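Local coordinates for protein beta-1,3-glucosyltransferase (Paecilomyces sp. J18, PDB 5JVV) that is a fungal beta-1,3-glucosyltransferase, a carbohydrate-active enzyme that probably adopts the curved beta-sandwich (jelly-roll) fold of glycoside hydrolase family 16, at residues P206-S211 / V216-T221; L264-S269 / C273-A278. All coordinates share one frame; numbering follows the deposited sequence. Where two conformers were deposited one is given.

Contact 1 of 2, residues P206-S211 / V216-T221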
loop_
_atom_site.group_PDB
_atom_site.type_symbol
_atom_site.label_atom_id
_atom_site.label_comp_id
_atom_site.label_asym_id
_atom_site.label_seq_id
_atom_site.Cartn_x
_atom_site.Cartn_y
_atom_site.Cartn_z
ATOM N N PRO A 206 -14.799 -8.754 10.911
ATOM C CA PRO A 206 -15.816 -8.366 11.898
ATOM C C PRO A 206 -17.183 -8.103 11.257
ATOM O O PRO A 206 -17.243 -7.468 10.202
ATOM C CB PRO A 206 -15.250 -7.070 12.481
ATOM C CG PRO A 206 -13.770 -7.210 12.333
ATOM C CD PRO A 206 -13.543 -7.994 11.077
ATOM N N LYS A 207 -18.255 -8.585 11.879
ATOM C CA LYS A 207 -19.580 -8.433 11.291
ATOM C C LYS A 207 -20.026 -6.973 11.156
ATOM O O LYS A 207 -20.773 -6.646 10.227
ATOM C CB LYS A 207 -20.619 -9.256 12.057
ATOM C CG LYS A 207 -20.513 -10.752 11.808
ATOM C CD LYS A 207 -20.964 -11.103 10.395
ATOM C CE LYS A 207 -20.590 -12.526 9.997
ATOM N NZ LYS A 207 -20.987 -12.823 8.580
ATOM N N SER A 208 -19.566 -6.100 12.055
ATOM C CA SER A 208 -19.960 -4.686 12.004
ATOM C C SER A 208 -19.341 -3.976 10.797
ATOM O O SER A 208 -19.867 -2.977 10.308
ATOM C CB SER A 208 -19.601 -3.952 13.297
ATOM O OG SER A 208 -18.193 -3.877 13.462
ATOM N N ILE A 209 -18.213 -4.490 10.322
ATOM C CA ILE A 209 -17.636 -3.987 9.083
ATOM C C ILE A 209 -18.471 -4.463 7.895
ATOM O O ILE A 209 -18.781 -3.697 6.973
ATOM C CB ILE A 209 -16.169 -4.439 8.931
ATOM C CG1 ILE A 209 -15.282 -3.637 9.885
ATOM C CG2 ILE A 209 -15.691 -4.262 7.499
ATOM C CD1 ILE A 209 -13.818 -4.047 9.860
ATOM N N GLU A 210 -18.842 -5.736 7.918
ATOM C CA GLU A 210 -19.667 -6.298 6.855
ATOM C C GLU A 210 -21.022 -5.606 6.745
ATOM O O GLU A 210 -21.578 -5.528 5.662
ATOM C CB GLU A 210 -19.847 -7.801 7.064
ATOM C CG GLU A 210 -18.529 -8.564 7.039
ATOM C CD GLU A 210 -18.720 -10.064 7.015
ATOM O OE1 GLU A 210 -19.678 -10.550 7.643
ATOM O OE2 GLU A 210 -17.911 -10.755 6.361
ATOM N N SER A 211 -21.533 -5.089 7.859
ATOM C CA SER A 211 -22.845 -4.441 7.923
ATOM C C SER A 211 -22.782 -2.932 7.684
ATOM O O SER A 211 -23.801 -2.248 7.777
ATOM C CB SER A 211 -23.487 -4.676 9.294
ATOM O OG SER A 211 -23.581 -6.052 9.600
ATOM N N VAL A 216 -15.596 -0.342 16.465
ATOM C CA VAL A 216 -14.154 -0.538 16.642
ATOM C C VAL A 216 -13.828 -1.505 17.801
ATOM O O VAL A 216 -12.808 -2.202 17.774
ATOM C CB VAL A 216 -13.417 0.826 16.779
ATOM C CG1 VAL A 216 -11.953 0.634 17.127
ATOM C CG2 VAL A 216 -13.542 1.622 15.488
ATOM N N SER A 217 -14.721 -1.587 18.785
ATOM C CA SER A 217 -14.535 -2.513 19.897
ATOM C C SER A 217 -14.441 -3.964 19.434
ATOM O O SER A 217 -13.699 -4.760 20.011
ATOM C CB SER A 217 -15.652 -2.358 20.925
ATOM O OG SER A 217 -15.730 -1.022 21.376
ATOM N N GLU A 218 -15.165 -4.322 18.379
ATOM C CA GLU A 218 -15.065 -5.702 17.932
ATOM C C GLU A 218 -13.895 -5.974 17.003
ATOM O O GLU A 218 -13.704 -7.115 16.585
ATOM C CB GLU A 218 -16.376 -6.227 17.345
ATOM C CG GLU A 218 -16.791 -5.632 16.049
ATOM C CD GLU A 218 -17.678 -6.584 15.270
ATOM O OE1 GLU A 218 -17.914 -6.315 14.085
ATOM O OE2 GLU A 218 -18.133 -7.602 15.840
ATOM N N PHE A 219 -13.091 -4.950 16.714
ATOM C CA PHE A 219 -11.939 -5.129 15.830
ATOM C C PHE A 219 -10.834 -5.900 16.549
ATOM O O PHE A 219 -9.949 -6.479 15.917
ATOM C CB PHE A 219 -11.379 -3.784 15.361
ATOM C CG PHE A 219 -12.251 -3.046 14.368
ATOM C CD1 PHE A 219 -13.565 -3.440 14.114
ATOM C CD2 PHE A 219 -11.731 -1.948 13.684
ATOM C CE1 PHE A 219 -14.342 -2.738 13.201
ATOM C CE2 PHE A 219 -12.494 -1.248 12.773
ATOM C CZ PHE A 219 -13.803 -1.642 12.531
ATOM N N GLY A 220 -10.870 -5.885 17.877
ATOM C CA GLY A 220 -9.828 -6.528 18.656
ATOM C C GLY A 220 -8.540 -5.728 18.627
ATOM O O GLY A 220 -8.543 -4.528 18.331
ATOM N N THR A 221 -7.437 -6.396 18.943
ATOM C CA THR A 221 -6.132 -5.743 19.039
ATOM C C THR A 221 -5.653 -5.309 17.656
ATOM O O THR A 221 -5.730 -6.089 16.709
ATOM C CB THR A 221 -5.106 -6.705 19.656
ATOM O OG1 THR A 221 -5.593 -7.165 20.924
ATOM C CG2 THR A 221 -3.760 -6.011 19.849
#

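Contact 2 of 2, residues L264-S269 / C273-A278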
loop_
_atom_site.group_PDB
_atom_site.type_symbol
_atom_site.label_atom_id
_atom_site.label_comp_id
_atom_site.label_asym_id
_atom_site.label_seq_id
_atom_site.Cartn_x
_atom_site.Cartn_y
_atom_site.Cartn_z
ATOM N N LEU A 264 21.084 -11.704 -8.808
ATOM C CA LEU A 264 21.969 -10.569 -9.057
ATOM C C LEU A 264 22.742 -10.808 -10.343
ATOM O O LEU A 264 23.639 -11.644 -10.390
ATOM C CB LEU A 264 22.920 -10.354 -7.877
ATOM C CG LEU A 264 22.200 -9.919 -6.598
ATOM C CD1 LEU A 264 23.114 -10.012 -5.390
ATOM C CD2 LEU A 264 21.659 -8.501 -6.741
ATOM N N THR A 265 22.386 -10.066 -11.385
ATOM C CA THR A 265 22.902 -10.323 -12.732
ATOM C C THR A 265 23.724 -9.159 -13.285
ATOM O O THR A 265 24.412 -9.315 -14.302
ATOM C CB THR A 265 21.744 -10.551 -13.717
ATOM O OG1 THR A 265 20.818 -9.463 -13.605
ATOM C CG2 THR A 265 21.003 -11.860 -13.405
ATOM N N LYS A 266 23.628 -7.989 -12.658
ATOM C CA LYS A 266 24.275 -6.798 -13.211
ATOM C C LYS A 266 25.203 -6.148 -12.188
ATOM O O LYS A 266 25.611 -6.801 -11.223
ATOM C CB LYS A 266 23.246 -5.794 -13.751
ATOM C CG LYS A 266 22.311 -6.355 -14.850
ATOM C CD LYS A 266 23.030 -6.551 -16.197
ATOM C CE LYS A 266 22.004 -6.916 -17.284
ATOM N NZ LYS A 266 22.622 -7.131 -18.634
ATOM N N GLU A 267 25.552 -4.882 -12.405
ATOM C CA GLU A 267 26.662 -4.263 -11.660
ATOM C C GLU A 267 26.340 -3.893 -10.208
ATOM O O GLU A 267 27.251 -3.741 -9.383
ATOM C CB GLU A 267 27.228 -3.059 -12.411
ATOM C CG GLU A 267 26.395 -1.791 -12.324
ATOM C CD GLU A 267 25.363 -1.672 -13.424
ATOM O OE1 GLU A 267 25.044 -2.690 -14.070
ATOM O OE2 GLU A 267 24.860 -0.545 -13.632
ATOM N N ASP A 268 25.054 -3.734 -9.901
ATOM C CA ASP A 268 24.612 -3.539 -8.519
ATOM C C ASP A 268 23.167 -3.984 -8.399
ATOM O O ASP A 268 22.562 -4.397 -9.395
ATOM C CB ASP A 268 24.818 -2.097 -8.023
ATOM C CG ASP A 268 24.056 -1.049 -8.830
ATOM O OD1 ASP A 268 23.181 -1.377 -9.656
ATOM O OD2 ASP A 268 24.332 0.152 -8.603
ATOM N N SER A 269 22.602 -3.899 -7.200
ATOM C CA SER A 269 21.260 -4.435 -6.999
ATOM C C SER A 269 20.214 -3.705 -7.831
ATOM O O SER A 269 19.298 -4.333 -8.357
ATOM C CB SER A 269 20.866 -4.419 -5.529
ATOM O OG SER A 269 20.778 -3.100 -5.058
ATOM N N CYS A 273 17.831 -5.451 -10.489
ATOM C CA CYS A 273 16.387 -5.314 -10.364
ATOM C C CYS A 273 15.769 -4.907 -11.707
ATOM O O CYS A 273 14.763 -5.476 -12.144
ATOM C CB CYS A 273 16.073 -4.267 -9.298
ATOM S SG CYS A 273 14.305 -4.143 -8.925
ATOM N N ILE A 274 16.382 -3.923 -12.361
ATOM C CA ILE A 274 15.878 -3.447 -13.649
ATOM C C ILE A 274 15.937 -4.571 -14.678
ATOM O O ILE A 274 14.986 -4.771 -15.448
ATOM C CB ILE A 274 16.647 -2.197 -14.121
ATOM C CG1 ILE A 274 16.305 -1.018 -13.215
ATOM C CG2 ILE A 274 16.268 -1.851 -15.560
ATOM C CD1 ILE A 274 17.205 0.205 -13.415
ATOM N N ASP A 275 17.034 -5.326 -14.676
ATOM C CA ASP A 275 17.161 -6.491 -15.561
ATOM C C ASP A 275 15.996 -7.479 -15.392
ATOM O O ASP A 275 15.389 -7.890 -16.365
ATOM C CB ASP A 275 18.523 -7.181 -15.354
ATOM C CG ASP A 275 18.778 -8.302 -16.349
ATOM O OD1 ASP A 275 18.457 -8.143 -17.546
ATOM O OD2 ASP A 275 19.310 -9.354 -15.936
ATOM N N PHE A 276 15.666 -7.826 -14.151
ATOM C CA PHE A 276 14.587 -8.766 -13.884
ATOM C C PHE A 276 13.251 -8.202 -14.373
ATOM O O PHE A 276 12.505 -8.871 -15.107
ATOM C CB PHE A 276 14.534 -9.059 -12.380
ATOM C CG PHE A 276 13.633 -10.204 -12.009
ATOM C CD1 PHE A 276 14.168 -11.453 -11.716
ATOM C CD2 PHE A 276 12.256 -10.029 -11.931
ATOM C CE1 PHE A 276 13.331 -12.514 -11.367
ATOM C CE2 PHE A 276 11.421 -11.081 -11.573
ATOM C CZ PHE A 276 11.960 -12.326 -11.300
ATOM N N VAL A 277 12.953 -6.965 -13.985
ATOM C CA VAL A 277 11.668 -6.361 -14.339
ATOM C C VAL A 277 11.539 -6.160 -15.853
ATOM O O VAL A 277 10.484 -6.418 -16.437
ATOM C CB VAL A 277 11.446 -5.036 -13.584
ATOM C CG1 VAL A 277 10.179 -4.358 -14.063
ATOM C CG2 VAL A 277 11.377 -5.289 -12.086
ATOM N N ALA A 278 12.618 -5.740 -16.499
ATOM C CA ALA A 278 12.568 -5.519 -17.940
ATOM C C ALA A 278 12.400 -6.802 -18.748
ATOM O O ALA A 278 11.650 -6.825 -19.738
ATOM C CB ALA A 278 13.821 -4.786 -18.390
HETATM O O HOH W 1 20.078 -7.918 -19.718
#

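Contact 1 of 2, residues P206-S211 / V216-T221
The ring of Phe219 and the carboxylate of Glu218 are the two flat groups that meet the short helix 207-210. At the ring's edge, near its plane, lies the hydroxyl of Ser208, with OG 4.0 Å from Phe219 CE1. One face has the CA of Val216 over its centre, from the ring's own loop. Ile209 comes in obliquely, its chain crossing the ring at about a right angle: Ile209 CG1 is 3.6 Å from Phe219 CE1, and Ile209 CD1 also lies against the CE1-CZ bond of the ring. Pro206 CG approaches CD1 of the same ring more loosely, also obliquely.

Across this contact the carboxylate uses OE1. Glu218 OE1 takes the backbone N-H of Ser208, with Ser208 N 2.6 Å away, nearly along the oxygen's C-O axis and at an N-H...O angle of 158°. Glu218 OE1 also accepts from Ser208 OG, 2.5 Å away, on the anti side and 31° out of the carboxylate plane. Pro206 holds the N-cap position and has no polar side chain; Glu218, from the following loop, accepts an N-H of the helix instead. The oxygen sits at the start of this single turn, where the N-H of Ser208 would probably steady the charge. Glu218 gets there with its chain extended beyond CG, passing CB of Pro206 (3.2 Å from Glu218 OE1).

Residues 216-219 form a type I turn, closed by the bond from Phe219 N to Val216 O (3.0 Å), which lets neighbouring side chains divide the task, Glu218 to the helix end and Phe219 to the interior. Ser208 OG is also hydrogen-bonded to the backbone N of Asp215. Inward, the Phe219 ring packs edge-to-face with Trp198 and Phe200 of strand 195-201, and Ile209 touches Phe200 too.

Contact 2 of 2, residues L264-S269 / C273-A278
Thr265 and Lys266 both close on the carboxylate of Asp275, Thr265 by a direct bond and Lys266 by packing and a water. Thr265 OG1 donates to Asp275 OD2, 2.8 Å away, on the anti side and 18° out of the carboxylate plane. Lys266 brings CE to 3.6 Å from Asp275 CG, its chain crossing the acid at about a right angle. Its NZ stays 4.4 Å from Asp275 OD1, too far for a salt bridge, and a water spans the gap, accepting from Lys266 NZ (2.9 Å) and donating to Asp275 OD1 (2.7 Å). Asp275 reaches out to both because its CG stands anti to its backbone N (chi1 -174°), while the bend of Lys266 at chi2 carries its chain across the acid.

The next shell sets the loop against the helix start. Ser272 OG is hydrogen-bonded to Lys266 N and to Asp268 O. Asp268 is the N-cap, its OD1 taking the N-H of Ala271, and Cys273 N bonds to Ser269 O (2.8 Å) as the helix gets under way. The Ser269 hydroxyl turns to Gly253 O in helix 249-255.

Cys273 forms a disulfide with Cys248, which lies between strand 240-247 and helix 249-255. Farther along helix 269-279, Phe276 packs on Cys98 and Tyr256, and Val277 O is hydrogen-bonded to Arg70 at the start of strand 70-77.

In the fold
Contact 1 and contact 2 lie on opposite sides of the chain's centre, their own centres 44 Å apart and their nearest atoms about 33 Å apart, so neither touches the other. They come in series: contact 1 closes before strand 224-226, and the chain then runs through strand 240-247 and helix 249-255 before contact 2 opens. Contact 1 packs on strands 195-201 and 84-90 of the antiparallel sheet. Contact 2 is tied to the mixed sheet, through Cys248, just past strand 240-247, and Arg70 at the start of strand 70-77. Each joins a loop to a nearby helix, and the two are associated with different sheets of the fold.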